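Local coordinates for protein ethylbenzene dehydrogenase beta-subunit (Aromatoleum aromaticum, PDB 2IVF) that carries three SF4 clusters and one Fe3-S4 cluster as the iron-sulfur subunit of a three-chain assembly, and probably passes electrons along them, as related ferredoxin-like subunits do, at residues G30-T35 against G127-E132; N40-R45 against M51-V56; D131-G136 against F144-R149. One frame throughout, in Å; residues are numbered along the deposited sequence.

Interaction 1: G30-T35 against G127-E132. With SF4 (iron/sulfur cluster), chain T.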
loop_
_atom_site.group_PDB
_atom_site.type_symbol
_atom_site.label_atom_id
_atom_site.label_comp_id
_atom_site.label_asym_id
_atom_site.label_seq_id
_atom_site.Cartn_x
_atom_site.Cartn_y
_atom_site.Cartn_z
ATOM N N GLY B 30 -8.024 4.716 3.790
ATOM C CA GLY B 30 -6.781 5.452 3.925
ATOM C C GLY B 30 -5.695 5.045 2.926
ATOM O O GLY B 30 -4.523 5.230 3.205
ATOM N N CYS B 31 -6.097 4.561 1.758
ATOM C CA CYS B 31 -5.141 4.021 0.760
ATOM C C CYS B 31 -4.444 5.117 -0.028
ATOM O O CYS B 31 -3.522 4.815 -0.741
ATOM C CB CYS B 31 -5.846 3.053 -0.211
ATOM S SG CYS B 31 -7.051 3.903 -1.321
ATOM N N GLN B 32 -4.909 6.376 0.029
ATOM C CA GLN B 32 -4.262 7.497 -0.698
ATOM C C GLN B 32 -4.340 7.386 -2.250
ATOM O O GLN B 32 -3.663 8.121 -2.950
ATOM C CB GLN B 32 -2.759 7.617 -0.313
ATOM C CG GLN B 32 -2.407 7.737 1.197
ATOM C CD GLN B 32 -2.757 9.115 1.759
ATOM O OE1 GLN B 32 -2.782 10.076 1.006
ATOM N NE2 GLN B 32 -3.045 9.215 3.064
ATOM N N THR B 33 -5.145 6.479 -2.804
ATOM C CA THR B 33 -5.282 6.413 -4.251
ATOM C C THR B 33 -5.804 7.728 -4.799
ATOM O O THR B 33 -5.323 8.213 -5.831
ATOM C CB THR B 33 -6.141 5.235 -4.723
ATOM O OG1 THR B 33 -5.672 4.057 -4.106
ATOM C CG2 THR B 33 -6.056 5.065 -6.238
ATOM N N CYS B 34 -6.774 8.317 -4.102
ATOM C CA CYS B 34 -7.281 9.609 -4.472
ATOM C C CYS B 34 -6.180 10.707 -4.500
ATOM O O CYS B 34 -6.161 11.546 -5.419
ATOM C CB CYS B 34 -8.458 10.001 -3.572
ATOM S SG CYS B 34 -8.001 9.880 -1.806
ATOM N N THR B 35 -5.241 10.629 -3.558
ATOM C CA THR B 35 -4.100 11.540 -3.471
ATOM C C THR B 35 -3.253 11.459 -4.724
ATOM O O THR B 35 -2.961 12.508 -5.395
ATOM C CB THR B 35 -3.299 11.221 -2.215
ATOM O OG1 THR B 35 -4.212 11.256 -1.108
ATOM C CG2 THR B 35 -2.106 12.226 -2.029
ATOM N N GLY B 127 5.965 15.835 7.669
ATOM C CA GLY B 127 5.667 15.820 6.259
ATOM C C GLY B 127 4.221 15.416 6.045
ATOM O O GLY B 127 3.468 15.157 7.001
ATOM N N TYR B 128 3.842 15.320 4.781
ATOM C CA TYR B 128 2.501 14.897 4.402
ATOM C C TYR B 128 2.209 13.557 5.084
ATOM O O TYR B 128 3.016 12.627 4.978
ATOM C CB TYR B 128 2.429 14.718 2.882
ATOM C CG TYR B 128 1.076 14.204 2.460
ATOM C CD1 TYR B 128 -0.047 14.992 2.578
ATOM C CD2 TYR B 128 0.905 12.892 2.063
ATOM C CE1 TYR B 128 -1.312 14.504 2.234
ATOM C CE2 TYR B 128 -0.337 12.388 1.703
ATOM C CZ TYR B 128 -1.452 13.193 1.823
ATOM O OH TYR B 128 -2.679 12.690 1.466
ATOM N N ASN B 129 1.078 13.473 5.787
ATOM C CA ASN B 129 0.591 12.221 6.344
ATOM C C ASN B 129 1.561 11.622 7.361
ATOM O O ASN B 129 1.637 10.414 7.549
ATOM C CB ASN B 129 0.307 11.220 5.209
ATOM C CG ASN B 129 -0.593 10.103 5.650
ATOM O OD1 ASN B 129 -1.395 10.298 6.565
ATOM N ND2 ASN B 129 -0.455 8.915 5.049
ATOM N N TRP B 130 2.282 12.501 8.044
ATOM C CA TRP B 130 3.334 12.067 8.996
ATOM C C TRP B 130 2.682 11.338 10.170
ATOM O O TRP B 130 3.286 10.394 10.739
ATOM C CB TRP B 130 4.058 13.300 9.511
ATOM C CG TRP B 130 5.207 13.042 10.379
ATOM C CD1 TRP B 130 5.220 12.984 11.720
ATOM C CD2 TRP B 130 6.566 12.872 9.948
ATOM N NE1 TRP B 130 6.505 12.768 12.160
ATOM C CE2 TRP B 130 7.341 12.684 11.087
ATOM C CE3 TRP B 130 7.186 12.854 8.695
ATOM C CZ2 TRP B 130 8.733 12.487 11.034
ATOM C CZ3 TRP B 130 8.557 12.571 8.632
ATOM C CH2 TRP B 130 9.313 12.421 9.790
ATOM N N ASP B 131 1.486 11.796 10.538
ATOM C CA ASP B 131 0.756 11.227 11.689
ATOM C C ASP B 131 -0.232 10.128 11.312
ATOM O O ASP B 131 -1.189 9.814 12.048
ATOM C CB ASP B 131 0.143 12.294 12.623
ATOM C CG ASP B 131 -0.871 13.203 11.950
ATOM O OD1 ASP B 131 -1.133 13.086 10.732
ATOM O OD2 ASP B 131 -1.400 14.046 12.706
ATOM N N GLU B 132 0.097 9.486 10.201
ATOM C CA GLU B 132 -0.616 8.345 9.713
ATOM C C GLU B 132 -0.813 7.275 10.786
ATOM O O GLU B 132 0.136 6.889 11.468
ATOM C CB GLU B 132 0.112 7.765 8.507
ATOM C CG GLU B 132 -0.670 6.704 7.734
ATOM C CD GLU B 132 0.060 6.246 6.508
ATOM O OE1 GLU B 132 1.312 6.246 6.531
ATOM O OE2 GLU B 132 -0.612 5.850 5.547
HETATM FE FE1 SF4 T . -10.277 6.783 1.092
HETATM FE FE2 SF4 T . -9.067 8.105 -0.982
HETATM FE FE3 SF4 T . -10.994 6.278 -1.411
HETATM FE FE4 SF4 T . -8.575 5.375 -0.615
HETATM S S1 SF4 T . -9.020 6.445 -2.548
HETATM S S2 SF4 T . -10.627 4.711 0.159
HETATM S S3 SF4 T . -8.021 7.090 0.791
HETATM S S4 SF4 T . -11.230 8.299 -0.303
HETATM O O HOH W 1 -3.116 6.925 4.908
#

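Interaction 2: N40-R45 against M51-V56. With SF4 (iron/sulfur cluster), chain U.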
loop_
_atom_site.group_PDB
_atom_site.type_symbol
_atom_site.label_atom_id
_atom_site.label_comp_id
_atom_site.label_asym_id
_atom_site.label_seq_id
_atom_site.Cartn_x
_atom_site.Cartn_y
_atom_site.Cartn_z
ATOM N N ASN B 40 -0.978 12.920 -9.984
ATOM C CA ASN B 40 -0.424 12.429 -11.230
ATOM C C ASN B 40 -1.053 13.012 -12.467
ATOM O O ASN B 40 -0.559 12.773 -13.566
ATOM C CB ASN B 40 -0.398 10.891 -11.227
ATOM C CG ASN B 40 0.748 10.367 -10.376
ATOM O OD1 ASN B 40 1.890 10.284 -10.855
ATOM N ND2 ASN B 40 0.480 10.129 -9.092
ATOM N N ILE B 41 -2.114 13.800 -12.307
ATOM C CA ILE B 41 -2.541 14.698 -13.375
ATOM C C ILE B 41 -2.063 16.120 -13.156
ATOM O O ILE B 41 -1.436 16.704 -14.054
ATOM C CB ILE B 41 -4.067 14.727 -13.555
ATOM C CG1 ILE B 41 -4.619 13.321 -13.624
ATOM C CG2 ILE B 41 -4.436 15.576 -14.827
ATOM C CD1 ILE B 41 -6.133 13.219 -13.410
ATOM N N TRP B 42 -2.333 16.674 -11.974
ATOM C CA TRP B 42 -2.241 18.108 -11.766
ATOM C C TRP B 42 -1.028 18.634 -11.033
ATOM O O TRP B 42 -0.697 19.818 -11.214
ATOM C CB TRP B 42 -3.487 18.667 -11.056
ATOM C CG TRP B 42 -4.755 18.175 -11.639
ATOM C CD1 TRP B 42 -5.640 17.355 -11.028
ATOM C CD2 TRP B 42 -5.267 18.402 -12.961
ATOM N NE1 TRP B 42 -6.688 17.064 -11.871
ATOM C CE2 TRP B 42 -6.490 17.706 -13.056
ATOM C CE3 TRP B 42 -4.818 19.132 -14.073
ATOM C CZ2 TRP B 42 -7.253 17.685 -14.224
ATOM C CZ3 TRP B 42 -5.590 19.131 -15.224
ATOM C CH2 TRP B 42 -6.788 18.417 -15.292
ATOM N N THR B 43 -0.410 17.855 -10.158
ATOM C CA THR B 43 0.538 18.481 -9.235
ATOM C C THR B 43 1.886 17.812 -9.215
ATOM O O THR B 43 2.465 17.578 -8.164
ATOM C CB THR B 43 -0.030 18.658 -7.778
ATOM O OG1 THR B 43 -0.402 17.393 -7.218
ATOM C CG2 THR B 43 -1.238 19.547 -7.808
ATOM N N LYS B 44 2.399 17.579 -10.400
ATOM C CA LYS B 44 3.791 17.218 -10.590
ATOM C C LYS B 44 4.608 18.293 -11.318
ATOM O O LYS B 44 5.767 18.081 -11.638
ATOM C CB LYS B 44 3.869 15.873 -11.317
ATOM C CG LYS B 44 3.553 14.756 -10.406
ATOM C CD LYS B 44 3.388 13.418 -11.115
ATOM C CE LYS B 44 4.608 12.932 -11.806
ATOM N NZ LYS B 44 4.284 11.626 -12.480
ATOM N N ARG B 45 3.986 19.434 -11.594
ATOM C CA ARG B 45 4.643 20.578 -12.197
ATOM C C ARG B 45 5.538 21.279 -11.179
ATOM O O ARG B 45 5.222 21.274 -9.994
ATOM C CB ARG B 45 3.572 21.568 -12.668
ATOM C CG ARG B 45 2.671 21.023 -13.752
ATOM C CD ARG B 45 1.567 21.983 -14.103
ATOM N NE ARG B 45 0.488 21.887 -13.145
ATOM C CZ ARG B 45 0.134 22.855 -12.304
ATOM N NH1 ARG B 45 0.750 24.033 -12.313
ATOM N NH2 ARG B 45 -0.860 22.636 -11.467
ATOM N N MET B 51 1.810 20.258 -3.162
ATOM C CA MET B 51 0.378 20.422 -3.089
ATOM C C MET B 51 -0.306 19.090 -3.179
ATOM O O MET B 51 -0.095 18.334 -4.147
ATOM C CB MET B 51 -0.107 21.276 -4.236
ATOM C CG MET B 51 0.559 22.628 -4.356
ATOM S SD MET B 51 -0.095 23.493 -5.806
ATOM C CE MET B 51 0.800 25.062 -5.740
ATOM N N ARG B 52 -1.137 18.807 -2.179
ATOM C CA ARG B 52 -2.029 17.649 -2.185
ATOM C C ARG B 52 -3.429 18.171 -2.188
ATOM O O ARG B 52 -4.096 18.256 -1.150
ATOM C CB ARG B 52 -1.760 16.732 -0.973
ATOM C CG ARG B 52 -0.520 15.894 -1.127
ATOM C CD ARG B 52 0.708 16.647 -0.622
ATOM N NE ARG B 52 1.917 15.827 -0.720
ATOM C CZ ARG B 52 3.096 16.217 -0.277
ATOM N NH1 ARG B 52 3.237 17.418 0.244
ATOM N NH2 ARG B 52 4.150 15.425 -0.362
ATOM N N TRP B 53 -3.864 18.567 -3.374
ATOM C CA TRP B 53 -5.195 19.151 -3.544
ATOM C C TRP B 53 -6.213 18.155 -3.037
ATOM O O TRP B 53 -7.136 18.537 -2.358
ATOM C CB TRP B 53 -5.493 19.489 -4.980
ATOM C CG TRP B 53 -4.643 20.523 -5.617
ATOM C CD1 TRP B 53 -3.794 21.420 -5.015
ATOM C CD2 TRP B 53 -4.640 20.849 -7.013
ATOM N NE1 TRP B 53 -3.267 22.248 -5.943
ATOM C CE2 TRP B 53 -3.771 21.939 -7.179
ATOM C CE3 TRP B 53 -5.308 20.330 -8.133
ATOM C CZ2 TRP B 53 -3.499 22.482 -8.419
ATOM C CZ3 TRP B 53 -5.080 20.884 -9.344
ATOM C CH2 TRP B 53 -4.183 21.965 -9.492
ATOM N N ASN B 54 -6.022 16.870 -3.338
ATOM C CA ASN B 54 -6.723 15.830 -2.651
ATOM C C ASN B 54 -5.765 15.326 -1.611
ATOM O O ASN B 54 -4.626 14.930 -1.927
ATOM C CB ASN B 54 -7.120 14.661 -3.553
ATOM C CG ASN B 54 -7.814 13.578 -2.767
ATOM O OD1 ASN B 54 -9.022 13.459 -2.824
ATOM N ND2 ASN B 54 -7.043 12.805 -1.969
ATOM N N ASN B 55 -6.196 15.423 -0.360
ATOM C CA ASN B 55 -5.360 14.985 0.733
ATOM C C ASN B 55 -6.102 14.010 1.631
ATOM O O ASN B 55 -7.317 14.103 1.799
ATOM C CB ASN B 55 -4.823 16.167 1.546
ATOM C CG ASN B 55 -5.874 17.126 1.935
ATOM O OD1 ASN B 55 -6.169 18.084 1.178
ATOM N ND2 ASN B 55 -6.413 16.953 3.105
ATOM N N VAL B 56 -5.364 13.083 2.203
ATOM C CA VAL B 56 -5.970 12.104 3.120
ATOM C C VAL B 56 -5.115 11.928 4.332
ATOM O O VAL B 56 -3.935 11.640 4.220
ATOM C CB VAL B 56 -6.197 10.725 2.482
ATOM C CG1 VAL B 56 -6.985 9.884 3.431
ATOM C CG2 VAL B 56 -6.896 10.801 1.127
HETATM FE FE1 SF4 U . -9.733 18.432 -7.183
HETATM FE FE2 SF4 U . -7.580 16.994 -7.633
HETATM FE FE3 SF4 U . -9.875 15.773 -6.946
HETATM FE FE4 SF4 U . -9.666 16.817 -9.418
HETATM S S1 SF4 U . -8.454 15.059 -8.577
HETATM S S2 SF4 U . -11.414 17.131 -7.993
HETATM S S3 SF4 U . -8.331 18.682 -9.014
HETATM S S4 SF4 U . -8.585 17.227 -5.639
HETATM O O HOH W 2 -2.731 17.176 -5.791
#

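Interaction 3: D131-G136 against F144-R149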
loop_
_atom_site.group_PDB
_atom_site.type_symbol
_atom_site.label_atom_id
_atom_site.label_comp_id
_atom_site.label_asym_id
_atom_site.label_seq_id
_atom_site.Cartn_x
_atom_site.Cartn_y
_atom_site.Cartn_z
ATOM N N ASP B 131 1.486 11.796 10.538
ATOM C CA ASP B 131 0.756 11.227 11.689
ATOM C C ASP B 131 -0.232 10.128 11.312
ATOM O O ASP B 131 -1.189 9.814 12.048
ATOM C CB ASP B 131 0.143 12.294 12.623
ATOM C CG ASP B 131 -0.871 13.203 11.950
ATOM O OD1 ASP B 131 -1.133 13.086 10.732
ATOM O OD2 ASP B 131 -1.400 14.046 12.706
ATOM N N GLU B 132 0.097 9.486 10.201
ATOM C CA GLU B 132 -0.616 8.345 9.713
ATOM C C GLU B 132 -0.813 7.275 10.786
ATOM O O GLU B 132 0.136 6.889 11.468
ATOM C CB GLU B 132 0.112 7.765 8.507
ATOM C CG GLU B 132 -0.670 6.704 7.734
ATOM C CD GLU B 132 0.060 6.246 6.508
ATOM O OE1 GLU B 132 1.312 6.246 6.531
ATOM O OE2 GLU B 132 -0.612 5.850 5.547
ATOM N N ASP B 133 -2.046 6.790 10.868
ATOM C CA ASP B 133 -2.406 5.595 11.670
ATOM C C ASP B 133 -2.239 5.834 13.159
ATOM O O ASP B 133 -2.164 4.895 13.926
ATOM C CB ASP B 133 -1.601 4.339 11.231
ATOM C CG ASP B 133 -2.199 3.639 10.000
ATOM O OD1 ASP B 133 -3.048 4.242 9.299
ATOM O OD2 ASP B 133 -1.810 2.457 9.744
ATOM N N GLN B 134 -2.228 7.093 13.590
ATOM C CA GLN B 134 -1.986 7.364 14.975
ATOM C C GLN B 134 -3.303 7.610 15.678
ATOM O O GLN B 134 -3.671 6.839 16.574
ATOM C CB GLN B 134 -0.978 8.485 15.166
ATOM C CG GLN B 134 0.399 8.053 14.712
ATOM C CD GLN B 134 1.405 9.173 14.632
ATOM O OE1 GLN B 134 2.146 9.287 13.664
ATOM N NE2 GLN B 134 1.522 9.920 15.689
ATOM N N GLY B 135 -4.023 8.663 15.305
ATOM C CA GLY B 135 -5.362 8.817 15.860
ATOM C C GLY B 135 -5.422 9.190 17.323
ATOM O O GLY B 135 -4.524 9.856 17.847
ATOM N N GLY B 136 -6.489 8.761 17.988
ATOM C CA GLY B 136 -6.771 9.186 19.346
ATOM C C GLY B 136 -7.320 8.062 20.184
ATOM O O GLY B 136 -7.251 6.873 19.788
ATOM N N PHE B 144 -9.780 5.921 15.360
ATOM C CA PHE B 144 -9.279 6.706 14.261
ATOM C C PHE B 144 -10.087 6.263 13.046
ATOM O O PHE B 144 -10.697 5.190 13.042
ATOM C CB PHE B 144 -7.797 6.428 13.998
ATOM C CG PHE B 144 -7.542 5.049 13.461
ATOM C CD1 PHE B 144 -7.529 4.813 12.113
ATOM C CD2 PHE B 144 -7.295 3.963 14.333
ATOM C CE1 PHE B 144 -7.341 3.508 11.612
ATOM C CE2 PHE B 144 -7.092 2.702 13.832
ATOM C CZ PHE B 144 -7.121 2.476 12.454
ATOM N N PHE B 145 -10.070 7.120 12.040
ATOM C CA PHE B 145 -10.632 6.870 10.724
ATOM C C PHE B 145 -9.828 7.760 9.783
ATOM O O PHE B 145 -9.023 8.571 10.259
ATOM C CB PHE B 145 -12.135 7.192 10.676
ATOM C CG PHE B 145 -12.492 8.563 11.085
ATOM C CD1 PHE B 145 -12.785 8.847 12.412
ATOM C CD2 PHE B 145 -12.547 9.607 10.163
ATOM C CE1 PHE B 145 -13.142 10.102 12.817
ATOM C CE2 PHE B 145 -12.876 10.879 10.564
ATOM C CZ PHE B 145 -13.201 11.131 11.909
ATOM N N TYR B 146 -10.045 7.623 8.470
ATOM C CA TYR B 146 -9.291 8.359 7.486
ATOM C C TYR B 146 -10.139 9.452 6.897
ATOM O O TYR B 146 -11.354 9.261 6.660
ATOM C CB TYR B 146 -8.759 7.413 6.431
ATOM C CG TYR B 146 -7.886 6.334 7.019
ATOM C CD1 TYR B 146 -6.622 6.650 7.503
ATOM C CD2 TYR B 146 -8.302 5.006 7.067
ATOM C CE1 TYR B 146 -5.810 5.678 8.067
ATOM C CE2 TYR B 146 -7.457 3.982 7.603
ATOM C CZ TYR B 146 -6.214 4.349 8.085
ATOM O OH TYR B 146 -5.393 3.378 8.609
ATOM N N LEU B 147 -9.532 10.622 6.692
ATOM C CA LEU B 147 -10.296 11.792 6.329
ATOM C C LEU B 147 -9.735 12.433 5.061
ATOM O O LEU B 147 -8.683 13.097 5.090
ATOM C CB LEU B 147 -10.277 12.784 7.486
ATOM C CG LEU B 147 -11.052 14.100 7.235
ATOM C CD1 LEU B 147 -12.521 13.796 6.900
ATOM C CD2 LEU B 147 -10.943 15.088 8.448
ATOM N N ALA B 148 -10.440 12.171 3.960
ATOM C CA ALA B 148 -10.156 12.727 2.654
ATOM C C ALA B 148 -10.751 14.090 2.529
ATOM O O ALA B 148 -11.897 14.347 2.955
ATOM C CB ALA B 148 -10.669 11.795 1.506
ATOM N N ARG B 149 -9.972 14.984 1.939
ATOM C CA ARG B 149 -10.369 16.350 1.805
ATOM C C ARG B 149 -9.857 16.923 0.494
ATOM O O ARG B 149 -8.792 16.538 0.008
ATOM C CB ARG B 149 -9.837 17.184 2.966
ATOM C CG ARG B 149 -10.438 16.831 4.335
ATOM C CD ARG B 149 -9.746 17.551 5.436
ATOM N NE ARG B 149 -9.915 18.956 5.126
ATOM C CZ ARG B 149 -8.971 19.878 5.139
ATOM N NH1 ARG B 149 -7.745 19.605 5.507
ATOM N NH2 ARG B 149 -9.272 21.114 4.763
#

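Interaction 1: G30-T35 against G127-E132
Q32 reaches Y128 and N129 from within a ferredoxin-type CxxCxxC motif, between C31 and C34, whose SG atoms bind FE4 and FE2 of the SF4 cluster. It stands at the N-cap of helix 33-42, and its CB points toward the loop 127-132. CG lies beside the backbone N (chi1 -54°), and a bend at chi2 swings the amide round to the loop. CD comes to 3.6 Å from Y128 OH. OE1 takes two bonds: Y128 OH donates to it over 2.7 Å, in the carbonyl plane and on a lone pair, and T35 OG1 donates over 2.8 Å, tilted 34° from that plane. Amide and phenol ring stand perpendicular, with OE1 at the ring edge. NE2 is a donor and finds acceptors in V56 O and a water. Glutamine suits this buried place because one flat group both accepts and donates. N129 ND2 also lies 3.3 Å from Q32 NE2, but these are two donors; ND2 donates instead to L867 O of the alpha-subunit. The water completes the join: it accepts from Q32 NE2 at 2.9 Å and donates to G30 O and to E132 OE2, each at 2.8 Å.

Interaction 2: N40-R45 against M51-V56
Two tryptophans of one SF4 pocket, W42 from the end of helix 33-42 and W53 from the loop leading into strand 55-59, meet beside a sulfide of the cluster. W42 CB presses tightly on W53, 3.2 Å from CZ3. The indoles are nearly parallel, with planes 21° apart, but slid so far that they barely overlap. S3 of the cluster touches both: W53 CE3 approaches it to 3.6 Å with the ring edge-on, and W42 CD1 lies equally close. Broad, rigid and largely apolar, the indoles suit a cluster wall.

T43 lies over one face of W53. Its CG2 sits 3.7 Å from the centroid of the six-membered ring, 19° off the normal, in a CH-pi contact. With chi1 at 59°, OG1 falls between the backbone N and carbonyl carbon while CG2 projects over the ring, so threonine serves a polar and an apolar partner at once. OG1 is 2.7 Å from a water that accepts from W53 N. R45 bends back at chi3 to give NH2 to W42 O at 2.8 Å, and the edge of its guanidinium reaches W53 CH2; E209 supplies a salt bridge to the same NH2.

Around this contact, M51 lies against strand 199-202, and I41 and N54 both touch helix 225-228, so the end of helix 33-42 and the approach to strand 55-59 share that helix as a neighbour.

Interaction 3: D131-G136 against F144-R149
D133 OD1 is gripped from two chains. Y146 OH donates to it over 2.6 Å, and R851 of the alpha-subunit makes a salt bridge to it through NH1. The phenol hydroxyl arrives from above the carboxylate, 39° out of its plane, whereas OD1 itself lies at the edge of the tyrosine ring and in the plane of that ring. Carboxylate and ring planes are turned 41° apart. The other oxygen, OD2, bonds Y259 OH of the alpha-subunit. R851 NH2 also bonds Y146 OH, so the arginine bridges acid and phenol and would be expected to favour the charged form of the aspartate.

An aspartate suits this place because its short side chain offers two acceptors to a donor-rich interface. Y146 suits its own because the long ring carries a hydroxyl out from the strand to meet it: CG lies beside the backbone N (chi1 -58°), and the end of the side chain comes nearer the loop than its base does.

Farther along, the G135 backbone closes on F144: its CA rests 3.9 Å from F144 CB, and the two CA atoms are 4.7 Å apart. Glycine fits here, since F144 CB fills the side on which a side chain would stand and the positive phi is one glycine takes readily. The F144 side chain touches T58 of strand 55-59.

Backbone bonding between G136 and F143 then pairs strand 136-138 with strand 141-149, an antiparallel beta-hairpin whose second arm is the middle strand of a three-stranded sheet.

Strand 55-59 joins the three contacts. V56 meets interaction 1 through its backbone, where V56 N lies 2.8 Å from Y128 OH and V56 O 2.8 Å from Q32 NE2. Next to it, N55 O lies 2.8 Å from R149 N, a probable backbone bond to the neighbouring strand of interaction 3. Interactions 1 and 2 share helix 33-42, with centres about 12 Å apart, and each borders a different SF4 cluster. Interactions 1 and 3 are about 9 Å apart between centres, share D131 and E132, and touch where G30 N comes 3.3 Å from Y146 CD2; the Y146 side chain is about 6 Å from the SF4 cluster that C31 and C34 bind. Interactions 2 and 3 lie about 19 Å apart between centres.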